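Pesticidal crystal protein Cry2Aa (Bacillus thuringiensis serovar kurstaki, PDB 1I5P) kills dipteran and lepidopteran larvae as a crystal toxin that binds midgut epithelial cells and promotes their colloid-osmotic lysis. Local coordinates at residues 262-267 / 544-549; 575-580 / 584-589; 380-385 / 390-395; 274-279 / 291-296; 88-93 / 115-120. One frame throughout, in Å; residues are numbered along the deposited sequence.

Interaction 1. Residues 262-267 / 544-549; sequences FKYQSL and NLYLRV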
# COMPACT_ATOMS: atom_id res chain seq x y z
N PHE A 262 -3.94 -10.29 -11.82
CA PHE A 262 -4.96 -10.36 -12.86
C PHE A 262 -5.21 -11.83 -13.21
O PHE A 262 -6.28 -12.20 -13.69
CB PHE A 262 -4.51 -9.62 -14.13
CG PHE A 262 -4.87 -8.16 -14.17
CD1 PHE A 262 -4.63 -7.41 -15.32
CD2 PHE A 262 -5.46 -7.53 -13.08
CE1 PHE A 262 -4.98 -6.07 -15.39
CE2 PHE A 262 -5.82 -6.18 -13.14
CZ PHE A 262 -5.58 -5.45 -14.29
N LYS A 263 -4.20 -12.66 -12.97
CA LYS A 263 -4.28 -14.09 -13.25
C LYS A 263 -5.30 -14.77 -12.33
O LYS A 263 -5.64 -15.94 -12.52
CB LYS A 263 -2.91 -14.75 -13.06
CG LYS A 263 -2.52 -14.90 -11.58
CD LYS A 263 -1.01 -14.91 -11.32
CE LYS A 263 -0.35 -16.26 -11.55
NZ LYS A 263 0.98 -16.30 -10.86
N TYR A 264 -5.78 -14.04 -11.32
CA TYR A 264 -6.77 -14.59 -10.39
C TYR A 264 -8.14 -13.95 -10.53
O TYR A 264 -8.27 -12.82 -11.01
CB TYR A 264 -6.30 -14.41 -8.93
CG TYR A 264 -5.08 -15.22 -8.56
CD1 TYR A 264 -3.84 -14.62 -8.37
CD2 TYR A 264 -5.17 -16.61 -8.42
CE1 TYR A 264 -2.71 -15.37 -8.07
CE2 TYR A 264 -4.04 -17.38 -8.12
CZ TYR A 264 -2.82 -16.75 -7.95
OH TYR A 264 -1.70 -17.51 -7.70
N GLN A 265 -9.17 -14.68 -10.12
CA GLN A 265 -10.54 -14.18 -10.15
C GLN A 265 -11.14 -14.40 -8.78
O GLN A 265 -10.84 -15.39 -8.11
CB GLN A 265 -11.39 -14.94 -11.17
CG GLN A 265 -11.03 -14.67 -12.63
CD GLN A 265 -11.89 -15.47 -13.58
OE1 GLN A 265 -12.95 -15.01 -14.02
NE2 GLN A 265 -11.45 -16.68 -13.89
N SER A 266 -12.00 -13.48 -8.37
CA SER A 266 -12.67 -13.57 -7.08
C SER A 266 -11.63 -13.64 -5.97
O SER A 266 -11.66 -14.53 -5.11
CB SER A 266 -13.56 -14.82 -7.06
OG SER A 266 -14.53 -14.75 -6.04
N LEU A 267 -10.69 -12.70 -5.99
CA LEU A 267 -9.64 -12.63 -4.99
C LEU A 267 -9.65 -11.25 -4.36
O LEU A 267 -9.26 -10.26 -4.99
CB LEU A 267 -8.27 -12.88 -5.63
CG LEU A 267 -7.10 -12.77 -4.65
CD1 LEU A 267 -7.28 -13.80 -3.54
CD2 LEU A 267 -5.79 -12.98 -5.38
N ASN A 544 -8.21 -23.07 -2.26
CA ASN A 544 -6.89 -23.60 -2.60
C ASN A 544 -5.96 -22.54 -2.03
O ASN A 544 -6.12 -21.35 -2.32
CB ASN A 544 -6.67 -23.69 -4.10
CG ASN A 544 -7.23 -24.96 -4.70
OD1 ASN A 544 -7.11 -26.04 -4.11
ND2 ASN A 544 -7.84 -24.85 -5.87
N LEU A 545 -5.03 -22.96 -1.19
CA LEU A 545 -4.09 -22.04 -0.60
C LEU A 545 -2.88 -21.89 -1.50
O LEU A 545 -2.23 -22.88 -1.87
CB LEU A 545 -3.64 -22.53 0.78
CG LEU A 545 -2.53 -21.72 1.47
CD1 LEU A 545 -3.04 -20.32 1.80
CD2 LEU A 545 -2.10 -22.44 2.74
N TYR A 546 -2.58 -20.64 -1.86
CA TYR A 546 -1.43 -20.33 -2.70
C TYR A 546 -0.50 -19.44 -1.89
O TYR A 546 -0.94 -18.48 -1.26
CB TYR A 546 -1.85 -19.57 -3.96
CG TYR A 546 -2.56 -20.39 -5.01
CD1 TYR A 546 -3.93 -20.63 -4.93
CD2 TYR A 546 -1.86 -20.93 -6.10
CE1 TYR A 546 -4.59 -21.38 -5.90
CE2 TYR A 546 -2.52 -21.68 -7.08
CZ TYR A 546 -3.88 -21.91 -6.97
OH TYR A 546 -4.53 -22.66 -7.93
N LEU A 547 0.78 -19.76 -1.90
CA LEU A 547 1.74 -18.93 -1.20
C LEU A 547 2.63 -18.29 -2.24
O LEU A 547 3.27 -18.99 -3.04
CB LEU A 547 2.60 -19.75 -0.23
CG LEU A 547 1.87 -20.38 0.97
CD1 LEU A 547 2.88 -20.98 1.92
CD2 LEU A 547 1.04 -19.32 1.70
N ARG A 548 2.63 -16.96 -2.27
CA ARG A 548 3.48 -16.23 -3.20
C ARG A 548 4.80 -16.09 -2.47
O ARG A 548 4.86 -15.49 -1.40
CB ARG A 548 2.89 -14.85 -3.53
CG ARG A 548 3.82 -14.00 -4.39
CD ARG A 548 3.09 -12.87 -5.11
NE ARG A 548 2.22 -13.38 -6.17
CZ ARG A 548 1.57 -12.61 -7.05
NH1 ARG A 548 1.70 -11.29 -7.00
NH2 ARG A 548 0.80 -13.16 -7.98
N VAL A 549 5.85 -16.68 -3.03
CA VAL A 549 7.15 -16.64 -2.38
C VAL A 549 8.29 -16.47 -3.36
O VAL A 549 8.13 -16.66 -4.57
CB VAL A 549 7.42 -17.94 -1.59
CG1 VAL A 549 6.17 -18.36 -0.81
CG2 VAL A 549 7.85 -19.05 -2.54
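Y264 turns the edge of its ring toward the face of Y546, with centroids 5.7 Å apart and planes at 67°. The phenol OH leads the approach, 3.8 Å from Y546 CD2. Beside this pair, R548 brings NH2 up to the edge of the Y264 ring, 4.1 Å from CE1, while its guanidinium edge also meets K263 CD at 4.2 Å. Two torsions fit these groups together: R548 folds at chi3 (-70°), and K263 has CG between its own N and carbonyl carbon (chi1 74°), which lays CG over the rim of one face of the Y264 ring, 3.4 Å above the plane. K263 NZ and R548 NH2 are only 4.3 Å apart, but the charges gather around acidic groups. D589 accepts Y264 OH and K263 NZ on OD2 and pairs with R548 NE through OD1; D578 also holds K263, and S260 O takes R548 NH2. K263, Y264 and R548 are buried, so the carboxylates of D589 and D578 probably offset the two cations. Further out, M623 of strand 617-626 packs on Y264, Y546 and R548, and R189 of helix 170-193 binds the carbonyls of F262 and Y264. The linker leaving helix 238-259 is thereby seated between the helical bundle and strand 541-550 of the C-terminal sandwich.

Interaction 2. Residues 575-580 / 584-589; sequences TNNDGV and GARFSD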
# COMPACT_ATOMS: atom_id res chain seq x y z
N THR A 575 14.88 -19.52 -11.36
CA THR A 575 14.53 -19.43 -12.77
C THR A 575 13.05 -19.76 -13.01
O THR A 575 12.47 -19.33 -14.00
CB THR A 575 15.41 -20.36 -13.63
OG1 THR A 575 15.41 -21.68 -13.08
CG2 THR A 575 16.84 -19.84 -13.67
N ASN A 576 12.46 -20.53 -12.10
CA ASN A 576 11.05 -20.90 -12.19
C ASN A 576 10.24 -19.87 -11.42
O ASN A 576 9.89 -20.07 -10.26
CB ASN A 576 10.83 -22.30 -11.60
CG ASN A 576 11.28 -23.41 -12.53
OD1 ASN A 576 11.78 -24.44 -12.08
ND2 ASN A 576 11.09 -23.20 -13.83
N ASN A 577 9.94 -18.76 -12.10
CA ASN A 577 9.19 -17.67 -11.50
C ASN A 577 8.29 -17.03 -12.56
O ASN A 577 8.29 -17.43 -13.72
CB ASN A 577 10.17 -16.63 -10.95
CG ASN A 577 11.18 -16.17 -11.99
OD1 ASN A 577 10.82 -15.65 -13.04
ND2 ASN A 577 12.47 -16.38 -11.71
N ASP A 578 7.51 -16.03 -12.14
CA ASP A 578 6.61 -15.35 -13.06
C ASP A 578 7.36 -14.30 -13.88
O ASP A 578 6.78 -13.63 -14.73
CB ASP A 578 5.47 -14.71 -12.28
CG ASP A 578 4.33 -15.67 -12.02
OD1 ASP A 578 4.60 -16.86 -11.75
OD2 ASP A 578 3.16 -15.24 -12.09
N GLY A 579 8.65 -14.17 -13.61
CA GLY A 579 9.46 -13.22 -14.35
C GLY A 579 9.60 -11.83 -13.75
O GLY A 579 10.41 -11.05 -14.23
N VAL A 580 8.83 -11.53 -12.71
CA VAL A 580 8.90 -10.21 -12.09
C VAL A 580 10.00 -10.13 -11.04
O VAL A 580 10.03 -10.92 -10.09
CB VAL A 580 7.57 -9.86 -11.39
CG1 VAL A 580 7.69 -8.52 -10.67
CG2 VAL A 580 6.44 -9.82 -12.40
N GLY A 584 14.82 -7.61 -5.94
CA GLY A 584 15.63 -8.80 -5.76
C GLY A 584 14.84 -10.10 -5.67
O GLY A 584 15.37 -11.17 -5.96
N ALA A 585 13.58 -10.02 -5.28
CA ALA A 585 12.74 -11.21 -5.17
C ALA A 585 12.13 -11.58 -6.52
O ALA A 585 11.77 -10.72 -7.31
CB ALA A 585 11.64 -10.99 -4.13
N ARG A 586 12.03 -12.88 -6.78
CA ARG A 586 11.43 -13.38 -8.02
C ARG A 586 10.33 -14.33 -7.58
O ARG A 586 10.56 -15.53 -7.40
CB ARG A 586 12.46 -14.12 -8.86
CG ARG A 586 13.50 -13.21 -9.49
CD ARG A 586 14.60 -14.02 -10.12
NE ARG A 586 15.90 -13.46 -9.79
CZ ARG A 586 17.04 -14.14 -9.85
NH1 ARG A 586 17.04 -15.41 -10.23
NH2 ARG A 586 18.18 -13.55 -9.51
N PHE A 587 9.14 -13.78 -7.40
CA PHE A 587 8.02 -14.56 -6.91
C PHE A 587 7.51 -15.67 -7.82
O PHE A 587 7.70 -15.66 -9.03
CB PHE A 587 6.86 -13.63 -6.51
CG PHE A 587 5.85 -13.39 -7.61
CD1 PHE A 587 4.87 -14.34 -7.89
CD2 PHE A 587 5.85 -12.20 -8.33
CE1 PHE A 587 3.91 -14.10 -8.88
CE2 PHE A 587 4.90 -11.96 -9.32
CZ PHE A 587 3.93 -12.91 -9.59
N SER A 588 6.85 -16.62 -7.17
CA SER A 588 6.22 -17.74 -7.83
C SER A 588 5.08 -18.10 -6.89
O SER A 588 5.24 -18.02 -5.67
CB SER A 588 7.17 -18.92 -7.96
OG SER A 588 6.54 -19.97 -8.66
N ASP A 589 3.94 -18.48 -7.44
CA ASP A 589 2.80 -18.85 -6.61
C ASP A 589 2.80 -20.36 -6.42
O ASP A 589 2.65 -21.11 -7.37
CB ASP A 589 1.49 -18.39 -7.26
CG ASP A 589 1.38 -16.88 -7.33
OD1 ASP A 589 2.06 -16.21 -6.53
OD2 ASP A 589 0.61 -16.37 -8.17
O HOH W 1 8.63 -21.95 -8.76
O HOH W 2 3.07 -18.67 -10.42
O HOH W 3 8.89 -10.89 -7.51
O HOH W 4 8.50 -13.36 -10.63
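D578 swings CG to the side remote from its carbonyl carbon (chi1 -85°), which brings OD2 to 3.5 Å from F587 CE1; its CB lies over the face of that ring, 4.0 Å from the centroid in a CH-pi contact. N577 instead tucks CG between its N and carbonyl carbon (chi1 53°), and its ND2 comes within 3.6 Å of R586 CD. Both residues belong to the loop that feeds the small hairpin of strands 581-582 and 585-597 in the lectin-like, jelly-roll domain. One direct bond ties the loop back onto F587: D578 N donates a hydrogen bond to F587 O at 3.1 Å, almost straight at 165°. V580 approaches the same ring obliquely, CB 4.0 Å from CE2. The polar ends look elsewhere: D578 OD2 to K263, N577 ND2 to T573 O, and R586 NH1 to T574 O. The backbone carbonyl of N577 accepts from R213 of helix 202-232, which links the loop to the helical bundle. Water does much of the remaining joining. One molecule donates to V580 O and F587 O, another connects V580 O with F587 N, and a third sits between N576 O and S588 OG. A fourth donates to D578 OD1 at 2.7 Å and accepts from D589 N at 3.1 Å.

Interaction 3. Residues 380-385 / 390-395; sequences SGTDRE and STNWQT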
# COMPACT_ATOMS: atom_id res chain seq x y z
N SER A 380 5.33 21.08 11.55
CA SER A 380 5.92 21.93 12.57
C SER A 380 5.99 23.30 11.92
O SER A 380 5.82 23.43 10.71
CB SER A 380 7.33 21.47 12.92
OG SER A 380 8.22 21.75 11.85
N GLY A 381 6.25 24.33 12.72
CA GLY A 381 6.35 25.67 12.18
C GLY A 381 6.65 26.74 13.21
O GLY A 381 6.73 26.48 14.42
N THR A 382 6.83 27.96 12.74
CA THR A 382 7.12 29.07 13.63
C THR A 382 6.22 30.25 13.32
O THR A 382 6.13 30.68 12.17
CB THR A 382 8.59 29.53 13.50
OG1 THR A 382 9.46 28.43 13.77
CG2 THR A 382 8.88 30.65 14.50
N ASP A 383 5.54 30.75 14.34
CA ASP A 383 4.68 31.91 14.17
C ASP A 383 5.40 33.10 14.77
O ASP A 383 6.05 32.98 15.81
CB ASP A 383 3.34 31.72 14.88
CG ASP A 383 2.55 30.54 14.37
OD1 ASP A 383 2.58 30.28 13.14
OD2 ASP A 383 1.88 29.87 15.19
N ARG A 384 5.30 34.25 14.12
CA ARG A 384 5.94 35.47 14.62
C ARG A 384 4.95 36.62 14.65
O ARG A 384 4.14 36.80 13.73
CB ARG A 384 7.15 35.84 13.76
CG ARG A 384 8.35 34.92 13.97
CD ARG A 384 9.65 35.62 13.62
NE ARG A 384 10.81 34.94 14.21
CZ ARG A 384 11.33 33.81 13.75
NH1 ARG A 384 10.82 33.22 12.68
NH2 ARG A 384 12.38 33.27 14.37
N GLU A 385 5.02 37.41 15.71
CA GLU A 385 4.13 38.56 15.89
C GLU A 385 4.76 39.67 16.73
O GLU A 385 5.82 39.49 17.34
CB GLU A 385 2.81 38.11 16.53
CG GLU A 385 2.89 36.77 17.27
CD GLU A 385 2.27 35.62 16.48
OE1 GLU A 385 2.05 35.78 15.26
OE2 GLU A 385 2.01 34.56 17.09
N SER A 390 7.82 35.19 19.12
CA SER A 390 7.76 34.05 18.21
C SER A 390 7.23 32.83 18.94
O SER A 390 7.25 32.76 20.17
CB SER A 390 9.14 33.74 17.64
OG SER A 390 9.96 33.13 18.63
N THR A 391 6.75 31.86 18.16
CA THR A 391 6.22 30.63 18.72
C THR A 391 6.54 29.44 17.83
O THR A 391 6.06 29.33 16.71
CB THR A 391 4.69 30.72 18.89
OG1 THR A 391 4.38 31.73 19.85
CG2 THR A 391 4.13 29.39 19.36
N ASN A 392 7.37 28.54 18.35
CA ASN A 392 7.75 27.34 17.63
C ASN A 392 6.75 26.29 18.04
O ASN A 392 6.54 26.06 19.22
CB ASN A 392 9.16 26.92 18.02
CG ASN A 392 10.17 28.00 17.75
OD1 ASN A 392 11.06 28.24 18.56
ND2 ASN A 392 10.04 28.66 16.61
N TRP A 393 6.14 25.64 17.06
CA TRP A 393 5.13 24.64 17.36
C TRP A 393 5.25 23.35 16.61
O TRP A 393 5.81 23.28 15.51
CB TRP A 393 3.72 25.21 17.10
CG TRP A 393 3.57 25.85 15.75
CD1 TRP A 393 3.78 27.16 15.44
CD2 TRP A 393 3.24 25.19 14.51
NE1 TRP A 393 3.59 27.37 14.09
CE2 TRP A 393 3.26 26.18 13.50
CE3 TRP A 393 2.92 23.87 14.17
CZ2 TRP A 393 2.98 25.88 12.16
CZ3 TRP A 393 2.65 23.58 12.83
CH2 TRP A 393 2.68 24.58 11.84
N GLN A 394 4.70 22.32 17.23
CA GLN A 394 4.63 20.98 16.67
C GLN A 394 3.14 20.65 16.72
O GLN A 394 2.36 21.38 17.34
CB GLN A 394 5.44 19.99 17.52
CG GLN A 394 6.86 19.75 16.99
CD GLN A 394 7.64 18.76 17.84
OE1 GLN A 394 8.28 19.14 18.82
NE2 GLN A 394 7.58 17.49 17.48
N THR A 395 2.73 19.57 16.06
CA THR A 395 1.33 19.16 16.06
C THR A 395 1.26 17.76 16.66
O THR A 395 0.91 17.59 17.82
CB THR A 395 0.74 19.15 14.63
OG1 THR A 395 1.69 18.62 13.71
CG2 THR A 395 0.34 20.57 14.20
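S390 sets its CB 3.9 Å from CG of R384, across a non-hydrogen-bonded pair. At T391 the backbone bonds both ways to D383, its N reaching D383 O at 2.7 Å and its O taking D383 N at 2.8 Å. N392 runs alongside T382 in the same direction, and ND2 makes a weak bond to OG1 at 2.9 Å. These antiparallel pairs form one hairpin of the beta-prism domain, its second strand running parallel to strand 329-342. W393 closes a second pair of backbone bonds, with G381, and carries the largest side-chain contact. With CG between its N and carbonyl carbon (chi1 50°), the indole folds back over the partner strand: G381 CA rests 3.6 Å from the six-membered ring centroid, and the bare alpha carbon is what permits so close a CH-pi contact. At the edge of the ring, NE1 bonds weakly to D383 OD1 at 3.2 Å; R412 pairs with OD2 of that carboxylate and also makes a cation-pi contact with the indole. Q394 CA passes 4.4 Å from S380 CA, while its OE1 turns to L335 N.

Interaction 4. Residues 274-279 / 291-296; sequences NLYASG and QNWPFL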
# COMPACT_ATOMS: atom_id res chain seq x y z
N ASN A 274 1.88 0.21 2.27
CA ASN A 274 1.58 1.33 3.14
C ASN A 274 1.90 2.63 2.43
O ASN A 274 2.55 2.64 1.39
CB ASN A 274 2.46 1.30 4.40
CG ASN A 274 2.16 0.13 5.30
OD1 ASN A 274 1.01 -0.22 5.54
ND2 ASN A 274 3.22 -0.48 5.83
N LEU A 275 1.42 3.73 3.01
CA LEU A 275 1.71 5.07 2.52
C LEU A 275 2.18 5.73 3.81
O LEU A 275 1.46 5.72 4.80
CB LEU A 275 0.44 5.78 2.01
CG LEU A 275 -0.22 5.24 0.73
CD1 LEU A 275 -1.39 6.13 0.37
CD2 LEU A 275 0.79 5.19 -0.40
N TYR A 276 3.40 6.25 3.82
CA TYR A 276 3.93 6.89 5.03
C TYR A 276 3.91 8.39 4.91
O TYR A 276 4.26 8.95 3.88
CB TYR A 276 5.37 6.45 5.31
CG TYR A 276 5.58 4.97 5.22
CD1 TYR A 276 5.97 4.36 4.03
CD2 TYR A 276 5.39 4.15 6.34
CE1 TYR A 276 6.16 2.98 3.95
CE2 TYR A 276 5.58 2.78 6.27
CZ TYR A 276 5.97 2.20 5.09
OH TYR A 276 6.16 0.84 5.05
N ALA A 277 3.51 9.04 6.00
CA ALA A 277 3.45 10.49 6.03
C ALA A 277 4.23 11.03 7.22
O ALA A 277 4.18 10.46 8.31
CB ALA A 277 2.00 10.94 6.11
N SER A 278 4.96 12.11 6.99
CA SER A 278 5.71 12.76 8.06
C SER A 278 5.40 14.25 7.89
O SER A 278 4.88 14.66 6.86
CB SER A 278 7.22 12.49 7.94
OG SER A 278 7.82 13.21 6.88
N GLY A 279 5.72 15.04 8.90
CA GLY A 279 5.41 16.46 8.83
C GLY A 279 6.33 17.36 8.04
O GLY A 279 7.52 17.08 7.85
N GLN A 291 20.12 4.68 0.85
CA GLN A 291 20.78 3.73 1.74
C GLN A 291 20.17 3.76 3.15
O GLN A 291 20.27 2.78 3.89
CB GLN A 291 22.28 4.03 1.82
CG GLN A 291 23.06 3.61 0.57
CD GLN A 291 24.56 3.88 0.68
OE1 GLN A 291 25.34 3.42 -0.15
NE2 GLN A 291 24.95 4.64 1.70
N ASN A 292 19.53 4.87 3.49
CA ASN A 292 18.89 5.04 4.79
C ASN A 292 17.46 4.50 4.81
O ASN A 292 16.89 4.29 5.88
CB ASN A 292 18.80 6.52 5.16
CG ASN A 292 20.14 7.23 5.10
OD1 ASN A 292 20.20 8.42 4.80
ND2 ASN A 292 21.21 6.50 5.39
N TRP A 293 16.89 4.30 3.63
CA TRP A 293 15.51 3.86 3.52
C TRP A 293 15.20 2.54 4.23
O TRP A 293 14.22 2.45 4.97
CB TRP A 293 15.08 3.78 2.05
CG TRP A 293 13.63 3.44 1.85
CD1 TRP A 293 13.12 2.48 1.03
CD2 TRP A 293 12.51 4.02 2.54
NE1 TRP A 293 11.75 2.42 1.16
CE2 TRP A 293 11.35 3.35 2.08
CE3 TRP A 293 12.37 5.04 3.49
CZ2 TRP A 293 10.06 3.66 2.55
CZ3 TRP A 293 11.08 5.35 3.96
CH2 TRP A 293 9.95 4.66 3.48
N PRO A 294 16.03 1.50 4.02
CA PRO A 294 15.78 0.21 4.67
C PRO A 294 15.56 0.36 6.16
O PRO A 294 14.64 -0.23 6.72
CB PRO A 294 17.03 -0.59 4.33
CG PRO A 294 17.34 -0.09 2.94
CD PRO A 294 17.21 1.41 3.14
N PHE A 295 16.40 1.17 6.81
CA PHE A 295 16.25 1.38 8.24
C PHE A 295 14.92 2.04 8.55
O PHE A 295 14.19 1.60 9.43
CB PHE A 295 17.36 2.29 8.80
CG PHE A 295 17.02 2.86 10.15
CD1 PHE A 295 17.18 2.11 11.31
CD2 PHE A 295 16.45 4.13 10.25
CE1 PHE A 295 16.78 2.60 12.55
CE2 PHE A 295 16.04 4.63 11.49
CZ PHE A 295 16.20 3.86 12.64
N LEU A 296 14.62 3.11 7.82
CA LEU A 296 13.38 3.86 8.04
C LEU A 296 12.10 3.03 7.93
O LEU A 296 11.27 3.06 8.83
CB LEU A 296 13.32 5.06 7.08
CG LEU A 296 14.37 6.13 7.36
CD1 LEU A 296 14.36 7.20 6.26
CD2 LEU A 296 14.10 6.76 8.73
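The indole NE1 of W293 hydrogen-bonds to E514 OE2, which fixes one side of the ring system while the six-membered ring reaches across to Y276. W293 presents its edge to the face of Y276 in an offset edge-to-face pair, centroids 5.9 Å apart and planes at 79°. The nearest atoms are W293 CH2 and Y276 CD1, at 4.0 Å, and CZ2 follows at 4.2 Å from CE1. W293 gets this reach by swinging CG opposite its backbone N (chi1 -175°), so the indole extends from helix 293-300 toward the strand. At the far end of the tyrosine, OH receives a straight but weak bond from N274 ND2, 3.3 Å long, and N274 is in turn tied to N469. F231 and Y297 add further aromatic contacts to W293. The pair is buried where three domains of the toxin come together: strand 275-278 lies at the outer side of a three-stranded sheet of the beta prism, next to strand 462-469, helix 293-300 supplies the tryptophan, and helix 238-259 of the bundle packs R245 against both rings.

Interaction 5. Residues 88-93 / 115-120; sequences NLMQDI and AELIGL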
# COMPACT_ATOMS: atom_id res chain seq x y z
N ASN A 88 -8.47 14.69 -20.82
CA ASN A 88 -8.11 15.65 -19.77
C ASN A 88 -7.54 15.06 -18.48
O ASN A 88 -6.64 15.65 -17.88
CB ASN A 88 -9.30 16.56 -19.45
CG ASN A 88 -10.31 15.92 -18.51
OD1 ASN A 88 -11.11 15.09 -18.92
ND2 ASN A 88 -10.26 16.31 -17.24
N LEU A 89 -8.05 13.91 -18.04
CA LEU A 89 -7.53 13.32 -16.80
C LEU A 89 -6.11 12.80 -16.99
O LEU A 89 -5.28 12.87 -16.07
CB LEU A 89 -8.45 12.20 -16.30
CG LEU A 89 -9.87 12.63 -15.89
CD1 LEU A 89 -10.62 11.44 -15.32
CD2 LEU A 89 -9.80 13.75 -14.86
N MET A 90 -5.82 12.27 -18.17
CA MET A 90 -4.48 11.78 -18.46
C MET A 90 -3.56 12.99 -18.61
O MET A 90 -2.42 12.98 -18.13
CB MET A 90 -4.47 10.95 -19.74
CG MET A 90 -5.10 9.58 -19.59
SD MET A 90 -4.19 8.54 -18.43
CE MET A 90 -3.08 7.66 -19.56
N GLN A 91 -4.05 14.04 -19.25
CA GLN A 91 -3.24 15.24 -19.44
C GLN A 91 -2.91 15.84 -18.08
O GLN A 91 -1.81 16.32 -17.86
CB GLN A 91 -3.97 16.28 -20.30
CG GLN A 91 -4.26 15.82 -21.72
CD GLN A 91 -4.92 16.91 -22.55
OE1 GLN A 91 -5.48 17.86 -22.02
NE2 GLN A 91 -4.86 16.76 -23.87
N ASP A 92 -3.87 15.80 -17.16
CA ASP A 92 -3.67 16.36 -15.83
C ASP A 92 -2.67 15.53 -15.01
O ASP A 92 -1.90 16.08 -14.22
CB ASP A 92 -4.99 16.45 -15.08
CG ASP A 92 -4.81 16.85 -13.63
OD1 ASP A 92 -4.55 18.05 -13.37
OD2 ASP A 92 -4.92 15.97 -12.75
N ILE A 93 -2.69 14.22 -15.20
CA ILE A 93 -1.76 13.35 -14.49
C ILE A 93 -0.35 13.76 -14.87
O ILE A 93 0.52 13.92 -14.01
CB ILE A 93 -1.98 11.87 -14.88
CG1 ILE A 93 -3.21 11.33 -14.15
CG2 ILE A 93 -0.73 11.05 -14.56
CD1 ILE A 93 -3.60 9.90 -14.54
N ALA A 115 -0.68 13.14 -28.73
CA ALA A 115 -1.25 12.47 -29.89
C ALA A 115 -1.52 11.01 -29.54
O ALA A 115 -2.53 10.43 -29.96
CB ALA A 115 -0.29 12.56 -31.09
N GLU A 116 -0.62 10.43 -28.76
CA GLU A 116 -0.76 9.05 -28.33
C GLU A 116 -1.92 8.87 -27.37
O GLU A 116 -2.56 7.82 -27.36
CB GLU A 116 0.54 8.56 -27.68
CG GLU A 116 1.70 8.39 -28.63
CD GLU A 116 1.37 7.48 -29.80
OE1 GLU A 116 0.44 6.66 -29.67
OE2 GLU A 116 2.05 7.58 -30.85
N LEU A 117 -2.20 9.89 -26.55
CA LEU A 117 -3.32 9.80 -25.61
C LEU A 117 -4.62 9.77 -26.40
O LEU A 117 -5.55 9.04 -26.07
CB LEU A 117 -3.33 10.98 -24.64
CG LEU A 117 -2.29 11.00 -23.51
CD1 LEU A 117 -2.48 12.25 -22.67
CD2 LEU A 117 -2.44 9.76 -22.64
N ILE A 118 -4.67 10.59 -27.44
CA ILE A 118 -5.84 10.66 -28.30
C ILE A 118 -6.03 9.34 -29.04
O ILE A 118 -7.15 8.82 -29.12
CB ILE A 118 -5.68 11.81 -29.33
CG1 ILE A 118 -5.81 13.16 -28.62
CG2 ILE A 118 -6.71 11.68 -30.44
CD1 ILE A 118 -5.39 14.34 -29.46
N GLY A 119 -4.94 8.79 -29.56
CA GLY A 119 -5.03 7.54 -30.29
C GLY A 119 -5.41 6.36 -29.43
O GLY A 119 -6.20 5.50 -29.84
N LEU A 120 -4.83 6.31 -28.24
CA LEU A 120 -5.10 5.24 -27.29
C LEU A 120 -6.60 5.26 -26.97
O LEU A 120 -7.28 4.23 -27.07
CB LEU A 120 -4.28 5.48 -26.02
CG LEU A 120 -3.93 4.30 -25.12
CD1 LEU A 120 -3.34 3.16 -25.94
CD2 LEU A 120 -2.93 4.76 -24.06
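L117 pushes its two methyl groups between the side chains of M90 and Q91, and apolar packing accounts for the whole direct contact. CD2 lies 3.7 Å from M90 CB and CD1 follows at 3.8 Å, so the leucine fork meets the root of the methionine. The far end of M90 returns to the same methyl: the chain bends at chi2 (-64°) and chi3 (-93°), which brings CE to within 3.8 Å of CD2. Q91 joins from the other side of the fork with an aliphatic carbon, its CG 4.1 Å from L117 CD1. The CA atoms of M90 and L117 are 7.5 Å apart, and the side chains fill the gap between the backbones.

Polar interactions stay within or beyond the individual helices. Each backbone keeps its i to i+4 bonds, for example D92 N to N88 O and L120 N to E116 O. E116 turns to R112 and R160 by salt bridges, the second of which ties helix 107-135 to helix 145-160.

M90 also packs on Q179 and M183 of helix 170-193, probably the central helix of the bundle, while L120 touches F157. This apolar packing of helix 88-101 on helix 107-135 belongs to the helical-bundle domain of the delta-endotoxins, the part associated in this family with insertion into the membrane.

In the fold
Along the chain, interaction 5 comes first, inside the helical bundle; interaction 1 then opens as the chain leaves helix 238-259, and interactions 4 and 3 are nested within its loop, both in the beta-prism domain. Interaction 2 follows in the C-terminal sandwich. Interactions 1 and 2, with centres about 14 Å apart, touch and share the sheet holding neighbouring strands 541-550 and 585-597, so the linker out of the bundle and the sandwich are locked together at one site. Interaction 4 lies about 12 Å from interaction 2 by nearest atoms, near the domain junction, whereas interactions 1 and 3 are about 51 Å apart between centres. All three domains, and the seams between them, are thus held by contacts of these kinds.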